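Side-chain contacts in Ton_1535 (Thermococcus onnurineus, PDB 3ZPJ), which is of unknown function but folds as an alpha-solenoid, a chain of packed helices interrupted by a left-handed helical turn: residues D156-I161 and D189-N194; T83-E88 and A127-N132; L215-A220 and L231-K236. All coordinates share one frame; numbering follows the deposited sequence.

Interaction 1 of 3, residues D156-I161 and D189-N194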
loop_
_atom_site.group_PDB
_atom_site.type_symbol
_atom_site.label_atom_id
_atom_site.label_comp_id
_atom_site.label_asym_id
_atom_site.label_seq_id
_atom_site.Cartn_x
_atom_site.Cartn_y
_atom_site.Cartn_z
ATOM N N ASP A 156 -8.487 -2.300 23.188
ATOM C CA ASP A 156 -8.630 -1.064 22.422
ATOM C C ASP A 156 -7.294 -0.529 21.910
ATOM O O ASP A 156 -7.209 -0.044 20.793
ATOM C CB ASP A 156 -9.364 -0.001 23.224
ATOM C CG ASP A 156 -10.829 -0.359 23.472
ATOM O OD1 ASP A 156 -11.234 -1.504 23.163
ATOM O OD2 ASP A 156 -11.575 0.506 23.989
ATOM N N GLY A 157 -6.250 -0.637 22.726
ATOM C CA GLY A 157 -4.928 -0.215 22.304
ATOM C C GLY A 157 -4.460 -0.969 21.062
ATOM O O GLY A 157 -4.002 -0.365 20.095
ATOM N N ILE A 158 -4.579 -2.291 21.092
ATOM C CA ILE A 158 -4.147 -3.121 19.985
ATOM C C ILE A 158 -4.973 -2.898 18.702
ATOM O O ILE A 158 -4.421 -2.906 17.609
ATOM C CB ILE A 158 -4.104 -4.591 20.415
ATOM C CG1 ILE A 158 -3.169 -4.707 21.617
ATOM C CG2 ILE A 158 -3.577 -5.462 19.296
ATOM C CD1 ILE A 158 -2.948 -6.095 22.130
ATOM N N LEU A 159 -6.280 -2.669 18.830
ATOM C CA LEU A 159 -7.118 -2.398 17.652
ATOM C C LEU A 159 -6.699 -1.085 17.011
ATOM O O LEU A 159 -6.754 -0.922 15.780
ATOM C CB LEU A 159 -8.614 -2.373 18.015
ATOM C CG LEU A 159 -9.213 -3.737 18.363
ATOM C CD1 LEU A 159 -10.621 -3.630 18.893
ATOM C CD2 LEU A 159 -9.173 -4.642 17.133
ATOM N N ARG A 160 -6.256 -0.140 17.838
ATOM C CA ARG A 160 -5.783 1.121 17.283
ATOM C C ARG A 160 -4.475 0.933 16.470
ATOM O O ARG A 160 -4.241 1.606 15.480
ATOM C CB ARG A 160 -5.638 2.167 18.377
ATOM C CG ARG A 160 -5.102 3.500 17.896
ATOM C CD ARG A 160 -6.135 4.261 17.097
ATOM N NE ARG A 160 -5.651 5.599 16.751
ATOM C CZ ARG A 160 -6.151 6.351 15.777
ATOM N NH1 ARG A 160 -7.157 5.903 15.045
ATOM N NH2 ARG A 160 -5.646 7.551 15.541
ATOM N N ILE A 161 -3.628 0.005 16.889
ATOM C CA ILE A 161 -2.439 -0.329 16.112
ATOM C C ILE A 161 -2.886 -0.913 14.771
ATOM O O ILE A 161 -2.368 -0.536 13.733
ATOM C CB ILE A 161 -1.601 -1.346 16.851
ATOM C CG1 ILE A 161 -1.137 -0.735 18.179
ATOM C CG2 ILE A 161 -0.399 -1.771 16.019
ATOM C CD1 ILE A 161 -0.094 -1.592 18.876
ATOM N N ASP A 189 -8.458 -10.130 13.260
ATOM C CA ASP A 189 -8.899 -11.505 13.359
ATOM C C ASP A 189 -8.893 -12.000 14.808
ATOM O O ASP A 189 -9.896 -12.542 15.293
ATOM C CB ASP A 189 -8.006 -12.399 12.510
ATOM C CG ASP A 189 -8.492 -13.831 12.469
ATOM O OD1 ASP A 189 -9.693 -14.054 12.191
ATOM O OD2 ASP A 189 -7.672 -14.732 12.736
ATOM N N LYS A 190 -7.763 -11.829 15.497
ATOM C CA LYS A 190 -7.651 -12.333 16.875
ATOM C C LYS A 190 -8.551 -11.564 17.828
ATOM O O LYS A 190 -8.988 -12.110 18.834
ATOM C CB LYS A 190 -6.214 -12.264 17.407
ATOM C CG LYS A 190 -5.175 -12.985 16.586
ATOM C CD LYS A 190 -5.536 -14.427 16.311
ATOM C CE LYS A 190 -4.361 -15.126 15.648
ATOM N NZ LYS A 190 -3.138 -15.025 16.502
ATOM N N LEU A 191 -8.814 -10.296 17.518
ATOM C CA LEU A 191 -9.560 -9.451 18.447
ATOM C C LEU A 191 -11.046 -9.323 18.108
ATOM O O LEU A 191 -11.759 -8.513 18.712
ATOM C CB LEU A 191 -8.918 -8.073 18.554
ATOM C CG LEU A 191 -7.604 -8.063 19.314
ATOM C CD1 LEU A 191 -7.188 -6.631 19.489
ATOM C CD2 LEU A 191 -7.787 -8.735 20.671
ATOM N N HIS A 192 -11.496 -10.098 17.125
ATOM C CA HIS A 192 -12.929 -10.246 16.870
ATOM C C HIS A 192 -13.653 -9.003 16.343
ATOM O O HIS A 192 -14.813 -8.769 16.684
ATOM C CB HIS A 192 -13.614 -10.788 18.122
ATOM C CG HIS A 192 -12.876 -11.933 18.732
ATOM N ND1 HIS A 192 -12.605 -12.020 20.079
ATOM C CD2 HIS A 192 -12.301 -13.020 18.161
ATOM C CE1 HIS A 192 -11.920 -13.123 20.318
ATOM N NE2 HIS A 192 -11.725 -13.746 19.170
ATOM N N VAL A 193 -12.975 -8.204 15.522
ATOM C CA VAL A 193 -13.688 -7.187 14.758
ATOM C C VAL A 193 -13.805 -7.634 13.284
ATOM O O VAL A 193 -13.001 -7.273 12.429
ATOM C CB VAL A 193 -13.060 -5.804 14.929
ATOM C CG1 VAL A 193 -13.408 -5.261 16.317
ATOM C CG2 VAL A 193 -11.545 -5.892 14.752
ATOM N N ASN A 194 -14.825 -8.434 13.008
ATOM C CA ASN A 194 -14.912 -9.113 11.715
ATOM C C ASN A 194 -15.120 -8.205 10.505
ATOM O O ASN A 194 -14.667 -8.533 9.419
ATOM C CB ASN A 194 -15.983 -10.192 11.765
ATOM C CG ASN A 194 -15.409 -11.573 11.533
ATOM O OD1 ASN A 194 -14.194 -11.762 11.553
ATOM N ND2 ASN A 194 -16.282 -12.545 11.309
#

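Interaction 2 of 3, residues T83-E88 and A127-N132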
loop_
_atom_site.group_PDB
_atom_site.type_symbol
_atom_site.label_atom_id
_atom_site.label_comp_id
_atom_site.label_asym_id
_atom_site.label_seq_id
_atom_site.Cartn_x
_atom_site.Cartn_y
_atom_site.Cartn_z
ATOM N N THR A 83 7.520 15.221 7.772
ATOM C CA THR A 83 7.511 16.300 6.787
ATOM C C THR A 83 8.922 16.628 6.272
ATOM O O THR A 83 9.101 16.948 5.088
ATOM C CB THR A 83 6.763 17.574 7.283
ATOM O OG1 THR A 83 7.603 18.326 8.149
ATOM C CG2 THR A 83 5.503 17.198 8.028
ATOM N N LEU A 84 9.919 16.540 7.149
ATOM C CA LEU A 84 11.310 16.703 6.724
ATOM C C LEU A 84 11.669 15.596 5.760
ATOM O O LEU A 84 12.343 15.823 4.761
ATOM C CB LEU A 84 12.271 16.643 7.907
ATOM C CG LEU A 84 12.201 17.782 8.912
ATOM C CD1 LEU A 84 13.121 17.480 10.079
ATOM C CD2 LEU A 84 12.565 19.108 8.243
ATOM N N ALA A 85 11.215 14.391 6.076
ATOM C CA ALA A 85 11.506 13.224 5.256
ATOM C C ALA A 85 10.853 13.330 3.879
ATOM O O ALA A 85 11.468 12.981 2.872
ATOM C CB ALA A 85 11.075 11.959 5.964
ATOM N N ILE A 86 9.609 13.799 3.847
ATOM C CA ILE A 86 8.960 14.178 2.599
ATOM C C ILE A 86 9.915 15.046 1.770
ATOM O O ILE A 86 10.239 14.707 0.636
ATOM C CB ILE A 86 7.656 14.991 2.850
ATOM C CG1 ILE A 86 6.648 14.201 3.681
ATOM C CG2 ILE A 86 7.014 15.401 1.550
ATOM C CD1 ILE A 86 6.126 12.978 3.022
ATOM N N MET A 87 10.382 16.149 2.353
ATOM C CA MET A 87 11.274 17.082 1.657
ATOM C C MET A 87 12.744 16.640 1.561
ATOM O O MET A 87 13.620 17.455 1.268
ATOM C CB MET A 87 11.214 18.459 2.312
ATOM C CG MET A 87 9.814 19.007 2.480
ATOM S SD MET A 87 9.911 20.674 3.146
ATOM C CE MET A 87 10.890 20.355 4.620
ATOM N N GLU A 88 13.006 15.365 1.823
ATOM C CA GLU A 88 14.335 14.772 1.621
ATOM C C GLU A 88 15.442 15.304 2.530
ATOM O O GLU A 88 16.622 15.235 2.186
ATOM C CB GLU A 88 14.755 14.862 0.150
ATOM C CG GLU A 88 13.763 14.196 -0.786
ATOM C CD GLU A 88 14.158 14.298 -2.241
ATOM O OE1 GLU A 88 14.958 15.199 -2.593
ATOM O OE2 GLU A 88 13.663 13.468 -3.031
ATOM N N ALA A 127 6.747 8.784 5.943
ATOM C CA ALA A 127 8.072 9.319 5.600
ATOM C C ALA A 127 8.774 8.526 4.502
ATOM O O ALA A 127 9.806 8.948 3.988
ATOM C CB ALA A 127 8.941 9.332 6.842
ATOM N N GLY A 128 8.228 7.366 4.157
ATOM C CA GLY A 128 8.881 6.500 3.198
ATOM C C GLY A 128 9.919 5.578 3.817
ATOM O O GLY A 128 10.878 5.199 3.161
ATOM N N TYR A 129 9.722 5.200 5.075
ATOM C CA TYR A 129 10.655 4.312 5.769
ATOM C C TYR A 129 9.907 3.084 6.261
ATOM O O TYR A 129 9.734 2.892 7.460
ATOM C CB TYR A 129 11.292 5.020 6.966
ATOM C CG TYR A 129 11.957 6.337 6.649
ATOM C CD1 TYR A 129 12.590 6.540 5.437
ATOM C CD2 TYR A 129 11.966 7.375 7.576
ATOM C CE1 TYR A 129 13.213 7.732 5.149
ATOM C CE2 TYR A 129 12.588 8.571 7.297
ATOM C CZ TYR A 129 13.214 8.744 6.078
ATOM O OH TYR A 129 13.845 9.931 5.781
ATOM N N PRO A 130 9.448 2.244 5.332
ATOM C CA PRO A 130 8.546 1.159 5.719
ATOM C C PRO A 130 9.183 0.147 6.672
ATOM O O PRO A 130 8.513 -0.303 7.603
ATOM C CB PRO A 130 8.201 0.508 4.385
ATOM C CG PRO A 130 9.338 0.869 3.492
ATOM C CD PRO A 130 9.725 2.242 3.890
ATOM N N ASP A 131 10.447 -0.198 6.460
ATOM C CA ASP A 131 11.083 -1.164 7.333
ATOM C C ASP A 131 11.197 -0.650 8.772
ATOM O O ASP A 131 10.917 -1.402 9.704
ATOM C CB ASP A 131 12.440 -1.597 6.778
ATOM C CG ASP A 131 12.316 -2.279 5.427
ATOM O OD1 ASP A 131 11.955 -3.474 5.400
ATOM O OD2 ASP A 131 12.570 -1.622 4.393
ATOM N N ASN A 132 11.587 0.615 8.956
ATOM C CA ASN A 132 11.638 1.198 10.306
ATOM C C ASN A 132 10.252 1.229 10.934
ATOM O O ASN A 132 10.082 0.958 12.120
ATOM C CB ASN A 132 12.198 2.625 10.292
ATOM C CG ASN A 132 13.655 2.673 9.923
ATOM O OD1 ASN A 132 14.045 2.238 8.842
ATOM N ND2 ASN A 132 14.471 3.219 10.812
#

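Interaction 3 of 3, residues L215-A220 and L231-K236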
loop_
_atom_site.group_PDB
_atom_site.type_symbol
_atom_site.label_atom_id
_atom_site.label_comp_id
_atom_site.label_asym_id
_atom_site.label_seq_id
_atom_site.Cartn_x
_atom_site.Cartn_y
_atom_site.Cartn_z
ATOM N N LEU A 215 0.279 1.208 -7.156
ATOM C CA LEU A 215 0.456 2.490 -6.495
ATOM C C LEU A 215 -0.724 2.720 -5.568
ATOM O O LEU A 215 -1.850 2.341 -5.882
ATOM C CB LEU A 215 0.558 3.627 -7.508
ATOM C CG LEU A 215 1.799 3.526 -8.398
ATOM C CD1 LEU A 215 1.890 4.744 -9.301
ATOM C CD2 LEU A 215 3.092 3.343 -7.588
ATOM N N PRO A 216 -0.467 3.351 -4.416
ATOM C CA PRO A 216 -1.520 3.494 -3.404
ATOM C C PRO A 216 -2.774 4.180 -3.948
ATOM O O PRO A 216 -3.871 3.780 -3.571
ATOM C CB PRO A 216 -0.846 4.301 -2.278
ATOM C CG PRO A 216 0.411 4.861 -2.871
ATOM C CD PRO A 216 0.812 3.959 -4.007
ATOM N N GLN A 217 -2.628 5.137 -4.860
ATOM C CA GLN A 217 -3.795 5.847 -5.402
ATOM C C GLN A 217 -4.565 4.980 -6.412
ATOM O O GLN A 217 -5.765 5.173 -6.641
ATOM C CB GLN A 217 -3.384 7.183 -6.037
ATOM C CG GLN A 217 -2.467 7.054 -7.243
ATOM C CD GLN A 217 -0.975 7.119 -6.901
ATOM O OE1 GLN A 217 -0.508 6.588 -5.875
ATOM N NE2 GLN A 217 -0.216 7.768 -7.779
ATOM N N ILE A 218 -3.856 4.024 -7.004
ATOM C CA ILE A 218 -4.453 3.048 -7.904
ATOM C C ILE A 218 -5.248 2.023 -7.089
ATOM O O ILE A 218 -6.396 1.730 -7.412
ATOM C CB ILE A 218 -3.365 2.363 -8.803
ATOM C CG1 ILE A 218 -2.952 3.298 -9.943
ATOM C CG2 ILE A 218 -3.860 1.059 -9.387
ATOM C CD1 ILE A 218 -1.553 3.040 -10.466
ATOM N N ARG A 219 -4.652 1.480 -6.030
ATOM C CA ARG A 219 -5.380 0.515 -5.210
ATOM C C ARG A 219 -6.610 1.175 -4.610
ATOM O O ARG A 219 -7.693 0.569 -4.609
ATOM C CB ARG A 219 -4.491 -0.122 -4.139
ATOM C CG ARG A 219 -3.282 -0.854 -4.718
ATOM C CD ARG A 219 -2.785 -1.936 -3.778
ATOM N NE ARG A 219 -2.794 -1.486 -2.387
ATOM C CZ ARG A 219 -1.895 -0.654 -1.870
ATOM N NH1 ARG A 219 -0.926 -0.173 -2.648
ATOM N NH2 ARG A 219 -1.966 -0.293 -0.583
ATOM N N ALA A 220 -6.450 2.423 -4.149
ATOM C CA ALA A 220 -7.582 3.190 -3.604
ATOM C C ALA A 220 -8.718 3.366 -4.621
ATOM O O ALA A 220 -9.895 3.264 -4.284
ATOM C CB ALA A 220 -7.130 4.553 -3.084
ATOM N N LEU A 231 -7.191 2.934 -14.446
ATOM C CA LEU A 231 -6.661 2.637 -15.763
ATOM C C LEU A 231 -6.035 3.882 -16.368
ATOM O O LEU A 231 -4.980 3.813 -16.997
ATOM C CB LEU A 231 -7.780 2.128 -16.645
ATOM C CG LEU A 231 -8.128 0.695 -16.283
ATOM C CD1 LEU A 231 -9.340 0.246 -17.085
ATOM C CD2 LEU A 231 -6.915 -0.202 -16.545
ATOM N N ALA A 232 -6.685 5.023 -16.152
ATOM C CA ALA A 232 -6.171 6.294 -16.642
ATOM C C ALA A 232 -4.798 6.586 -16.051
ATOM O O ALA A 232 -3.899 7.018 -16.765
ATOM C CB ALA A 232 -7.138 7.423 -16.333
ATOM N N ILE A 233 -4.628 6.336 -14.753
ATOM C CA ILE A 233 -3.338 6.594 -14.119
ATOM C C ILE A 233 -2.270 5.705 -14.719
ATOM O O ILE A 233 -1.151 6.147 -14.990
ATOM C CB ILE A 233 -3.383 6.353 -12.604
ATOM C CG1 ILE A 233 -4.388 7.308 -11.954
ATOM C CG2 ILE A 233 -2.010 6.542 -12.010
ATOM C CD1 ILE A 233 -4.761 6.925 -10.527
ATOM N N ILE A 234 -2.637 4.448 -14.941
ATOM C CA ILE A 234 -1.728 3.473 -15.529
ATOM C C ILE A 234 -1.211 3.890 -16.924
ATOM O O ILE A 234 -0.022 3.742 -17.203
ATOM C CB ILE A 234 -2.358 2.063 -15.525
ATOM C CG1 ILE A 234 -2.638 1.629 -14.084
ATOM C CG2 ILE A 234 -1.440 1.065 -16.189
ATOM C CD1 ILE A 234 -3.420 0.349 -13.976
ATOM N N LYS A 235 -2.082 4.449 -17.768
ATOM C CA LYS A 235 -1.657 4.953 -19.079
ATOM C C LYS A 235 -0.711 6.140 -18.943
ATOM O O LYS A 235 0.215 6.304 -19.731
ATOM C CB LYS A 235 -2.852 5.411 -19.906
ATOM C CG LYS A 235 -3.708 4.314 -20.468
ATOM C CD LYS A 235 -4.759 4.919 -21.395
ATOM C CE LYS A 235 -5.775 3.883 -21.854
ATOM N NZ LYS A 235 -6.545 3.262 -20.731
ATOM N N LYS A 236 -0.967 6.984 -17.953
ATOM C CA LYS A 236 -0.128 8.148 -17.736
ATOM C C LYS A 236 1.247 7.730 -17.219
ATOM O O LYS A 236 2.269 8.186 -17.719
ATOM C CB LYS A 236 -0.796 9.112 -16.752
ATOM C CG LYS A 236 0.123 10.212 -16.221
ATOM C CD LYS A 236 -0.376 10.756 -14.876
ATOM C CE LYS A 236 0.686 11.594 -14.154
ATOM N NZ LYS A 236 0.230 12.039 -12.800
#

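Interaction 1 of 3, residues D156-I161 and D189-N194
Leu159 lays its forked end across Leu191 and Val193, its CD2 methyl pressed between them. That methyl lies 3.6 Å from Val193 CG2 and 3.7 Å from Leu191 CD1, so one branch of one leucine reaches both partners. The other branch, CD1, runs near Val193 CG1 at 4.1 Å, a looser approach. Leu191 answers with the same economy: its CD1 methyl touches Leu159 CG at 3.7 Å and also reaches the root of Ile158, whose CB and CG2 are each 3.8 Å from Leu191 CD1. Ile158 and Leu191 meet nearly at a right angle, so the leucine methyl abuts the branched base of the isoleucine. Ile158 also touches Phe141 and Ile144 of helix 130-146. Both leucines hold CG beside the backbone N and anti to the carbonyl carbon (chi1 -71° at Leu159), which carries each fork out from the backbone toward the neighbouring segment.

Leucine suits these places because two methyls on a flexible stem can bridge several neighbours, whereas compact Val193, the N-cap residue of helix 194-209, fills the side of the turn. Between Leu191 and Val193 the chain passes through His192 at positive phi, a reversal that lets both apolar side chains face the same helix. Phe188 backs Leu159 and Val193. The contact thus closes an antiparallel helical hairpin, helix 151-170 meeting the turn that follows helix 174-190, the pairing from which alpha-solenoids are built.

Interaction 2 of 3, residues T83-E88 and A127-N132
The carbonyl O of Ala85 accepts the backbone N of Glu88 at 3.0 Å, one of the bonds of a Schellman motif that ends helix 70-86. The methyl of this same alanine makes the contact. Ala85 CB points at the segment 127-132, where it meets Ala127 CB at 3.5 Å and Tyr129 OH at 3.4 Å. With only a methyl on each side of the alanine pair, the two backbones can come close, their CA atoms 5.2 Å apart. Tyr129 reaches Ala85 with the far end of its side chain: with CG beside its backbone N (chi1 -54°), the ring extends back along the turn, bringing CZ to 3.9 Å from Ala85 CB at an oblique angle, while Ala127 O sits above one face, offset toward the rim. With an alanine here instead of Tyr129, the ring and hydroxyl would be lost, and a gap would probably open beside the methyl of Ala85, next to Glu90 and Met94, which the tyrosine also touches.

Gly128, at positive phi, ends the preceding helix in a Schellman motif of its own; a side chain there would jam against the carbonyl O of Ala127. Two Schellman-capped helix ends meeting through alanines make this a close junction between the turns of stacked solenoid helices.

Interaction 3 of 3, residues L215-A220 and L231-K236
Ile218 and Ile233 slide past each other in opposite directions. The helix segments that carry them, 216-220 and 231-236, run nearly antiparallel, their short axes at 155° and 10.0 Å apart. Ile218 CD1 lies 3.9 Å from Ile233 CG2 and 4.0 Å from Ile234 CG1, the tip of one isoleucine settling against two on the next helix. All three isoleucines share one conformation, CG2 anti to the backbone N and CG1 beside it (chi1 -62° at Ile233), which in a helix keeps both branches of a beta-branched residue away from the preceding turn. In Ile233, CG2 meets both CG1 and CD1 of Ile218, while CD1 reaches Ile218 CG1 and also Gln217 CG, the latter at 4.0 Å.

Gln217 is the odd one. Its CG sits between backbone N and carbonyl carbon (chi1 64°), a position normally disfavoured within a helix but tolerable in its first turn, and the chain then bends at chi2. Gln217 as a whole is exposed, and its methylene is what meets Ile233, which suits a residue half apolar and half polar. Ile234 is backed by Val213 and Val250. Since the partners meet through carbon alone, the hairpin is probably held here by shape and by exclusion of water rather than by directional bonds.

All three contacts are largely apolar, but they differ in depth and in what they join. Interaction 2 is a surface contact, with helix ends meeting through small alanines and the ring and hydroxyl of a tyrosine. Interactions 1 and 3 are partly buried and rest on aliphatic groups, two leucines, a valine and Ile158 in one, three isoleucines and the methylene of Gln217 in the other; both close hairpins of successive helices, whereas interaction 2 joins segments with two helices between them. Helix 130-146 begins in interaction 2, and its later residues Phe141 and Ile144 pack on Ile158 of interaction 1. No two contacts touch: their centres lie 22 to 30 Å apart, and along the chain interaction 2 comes first, then 1, then 3.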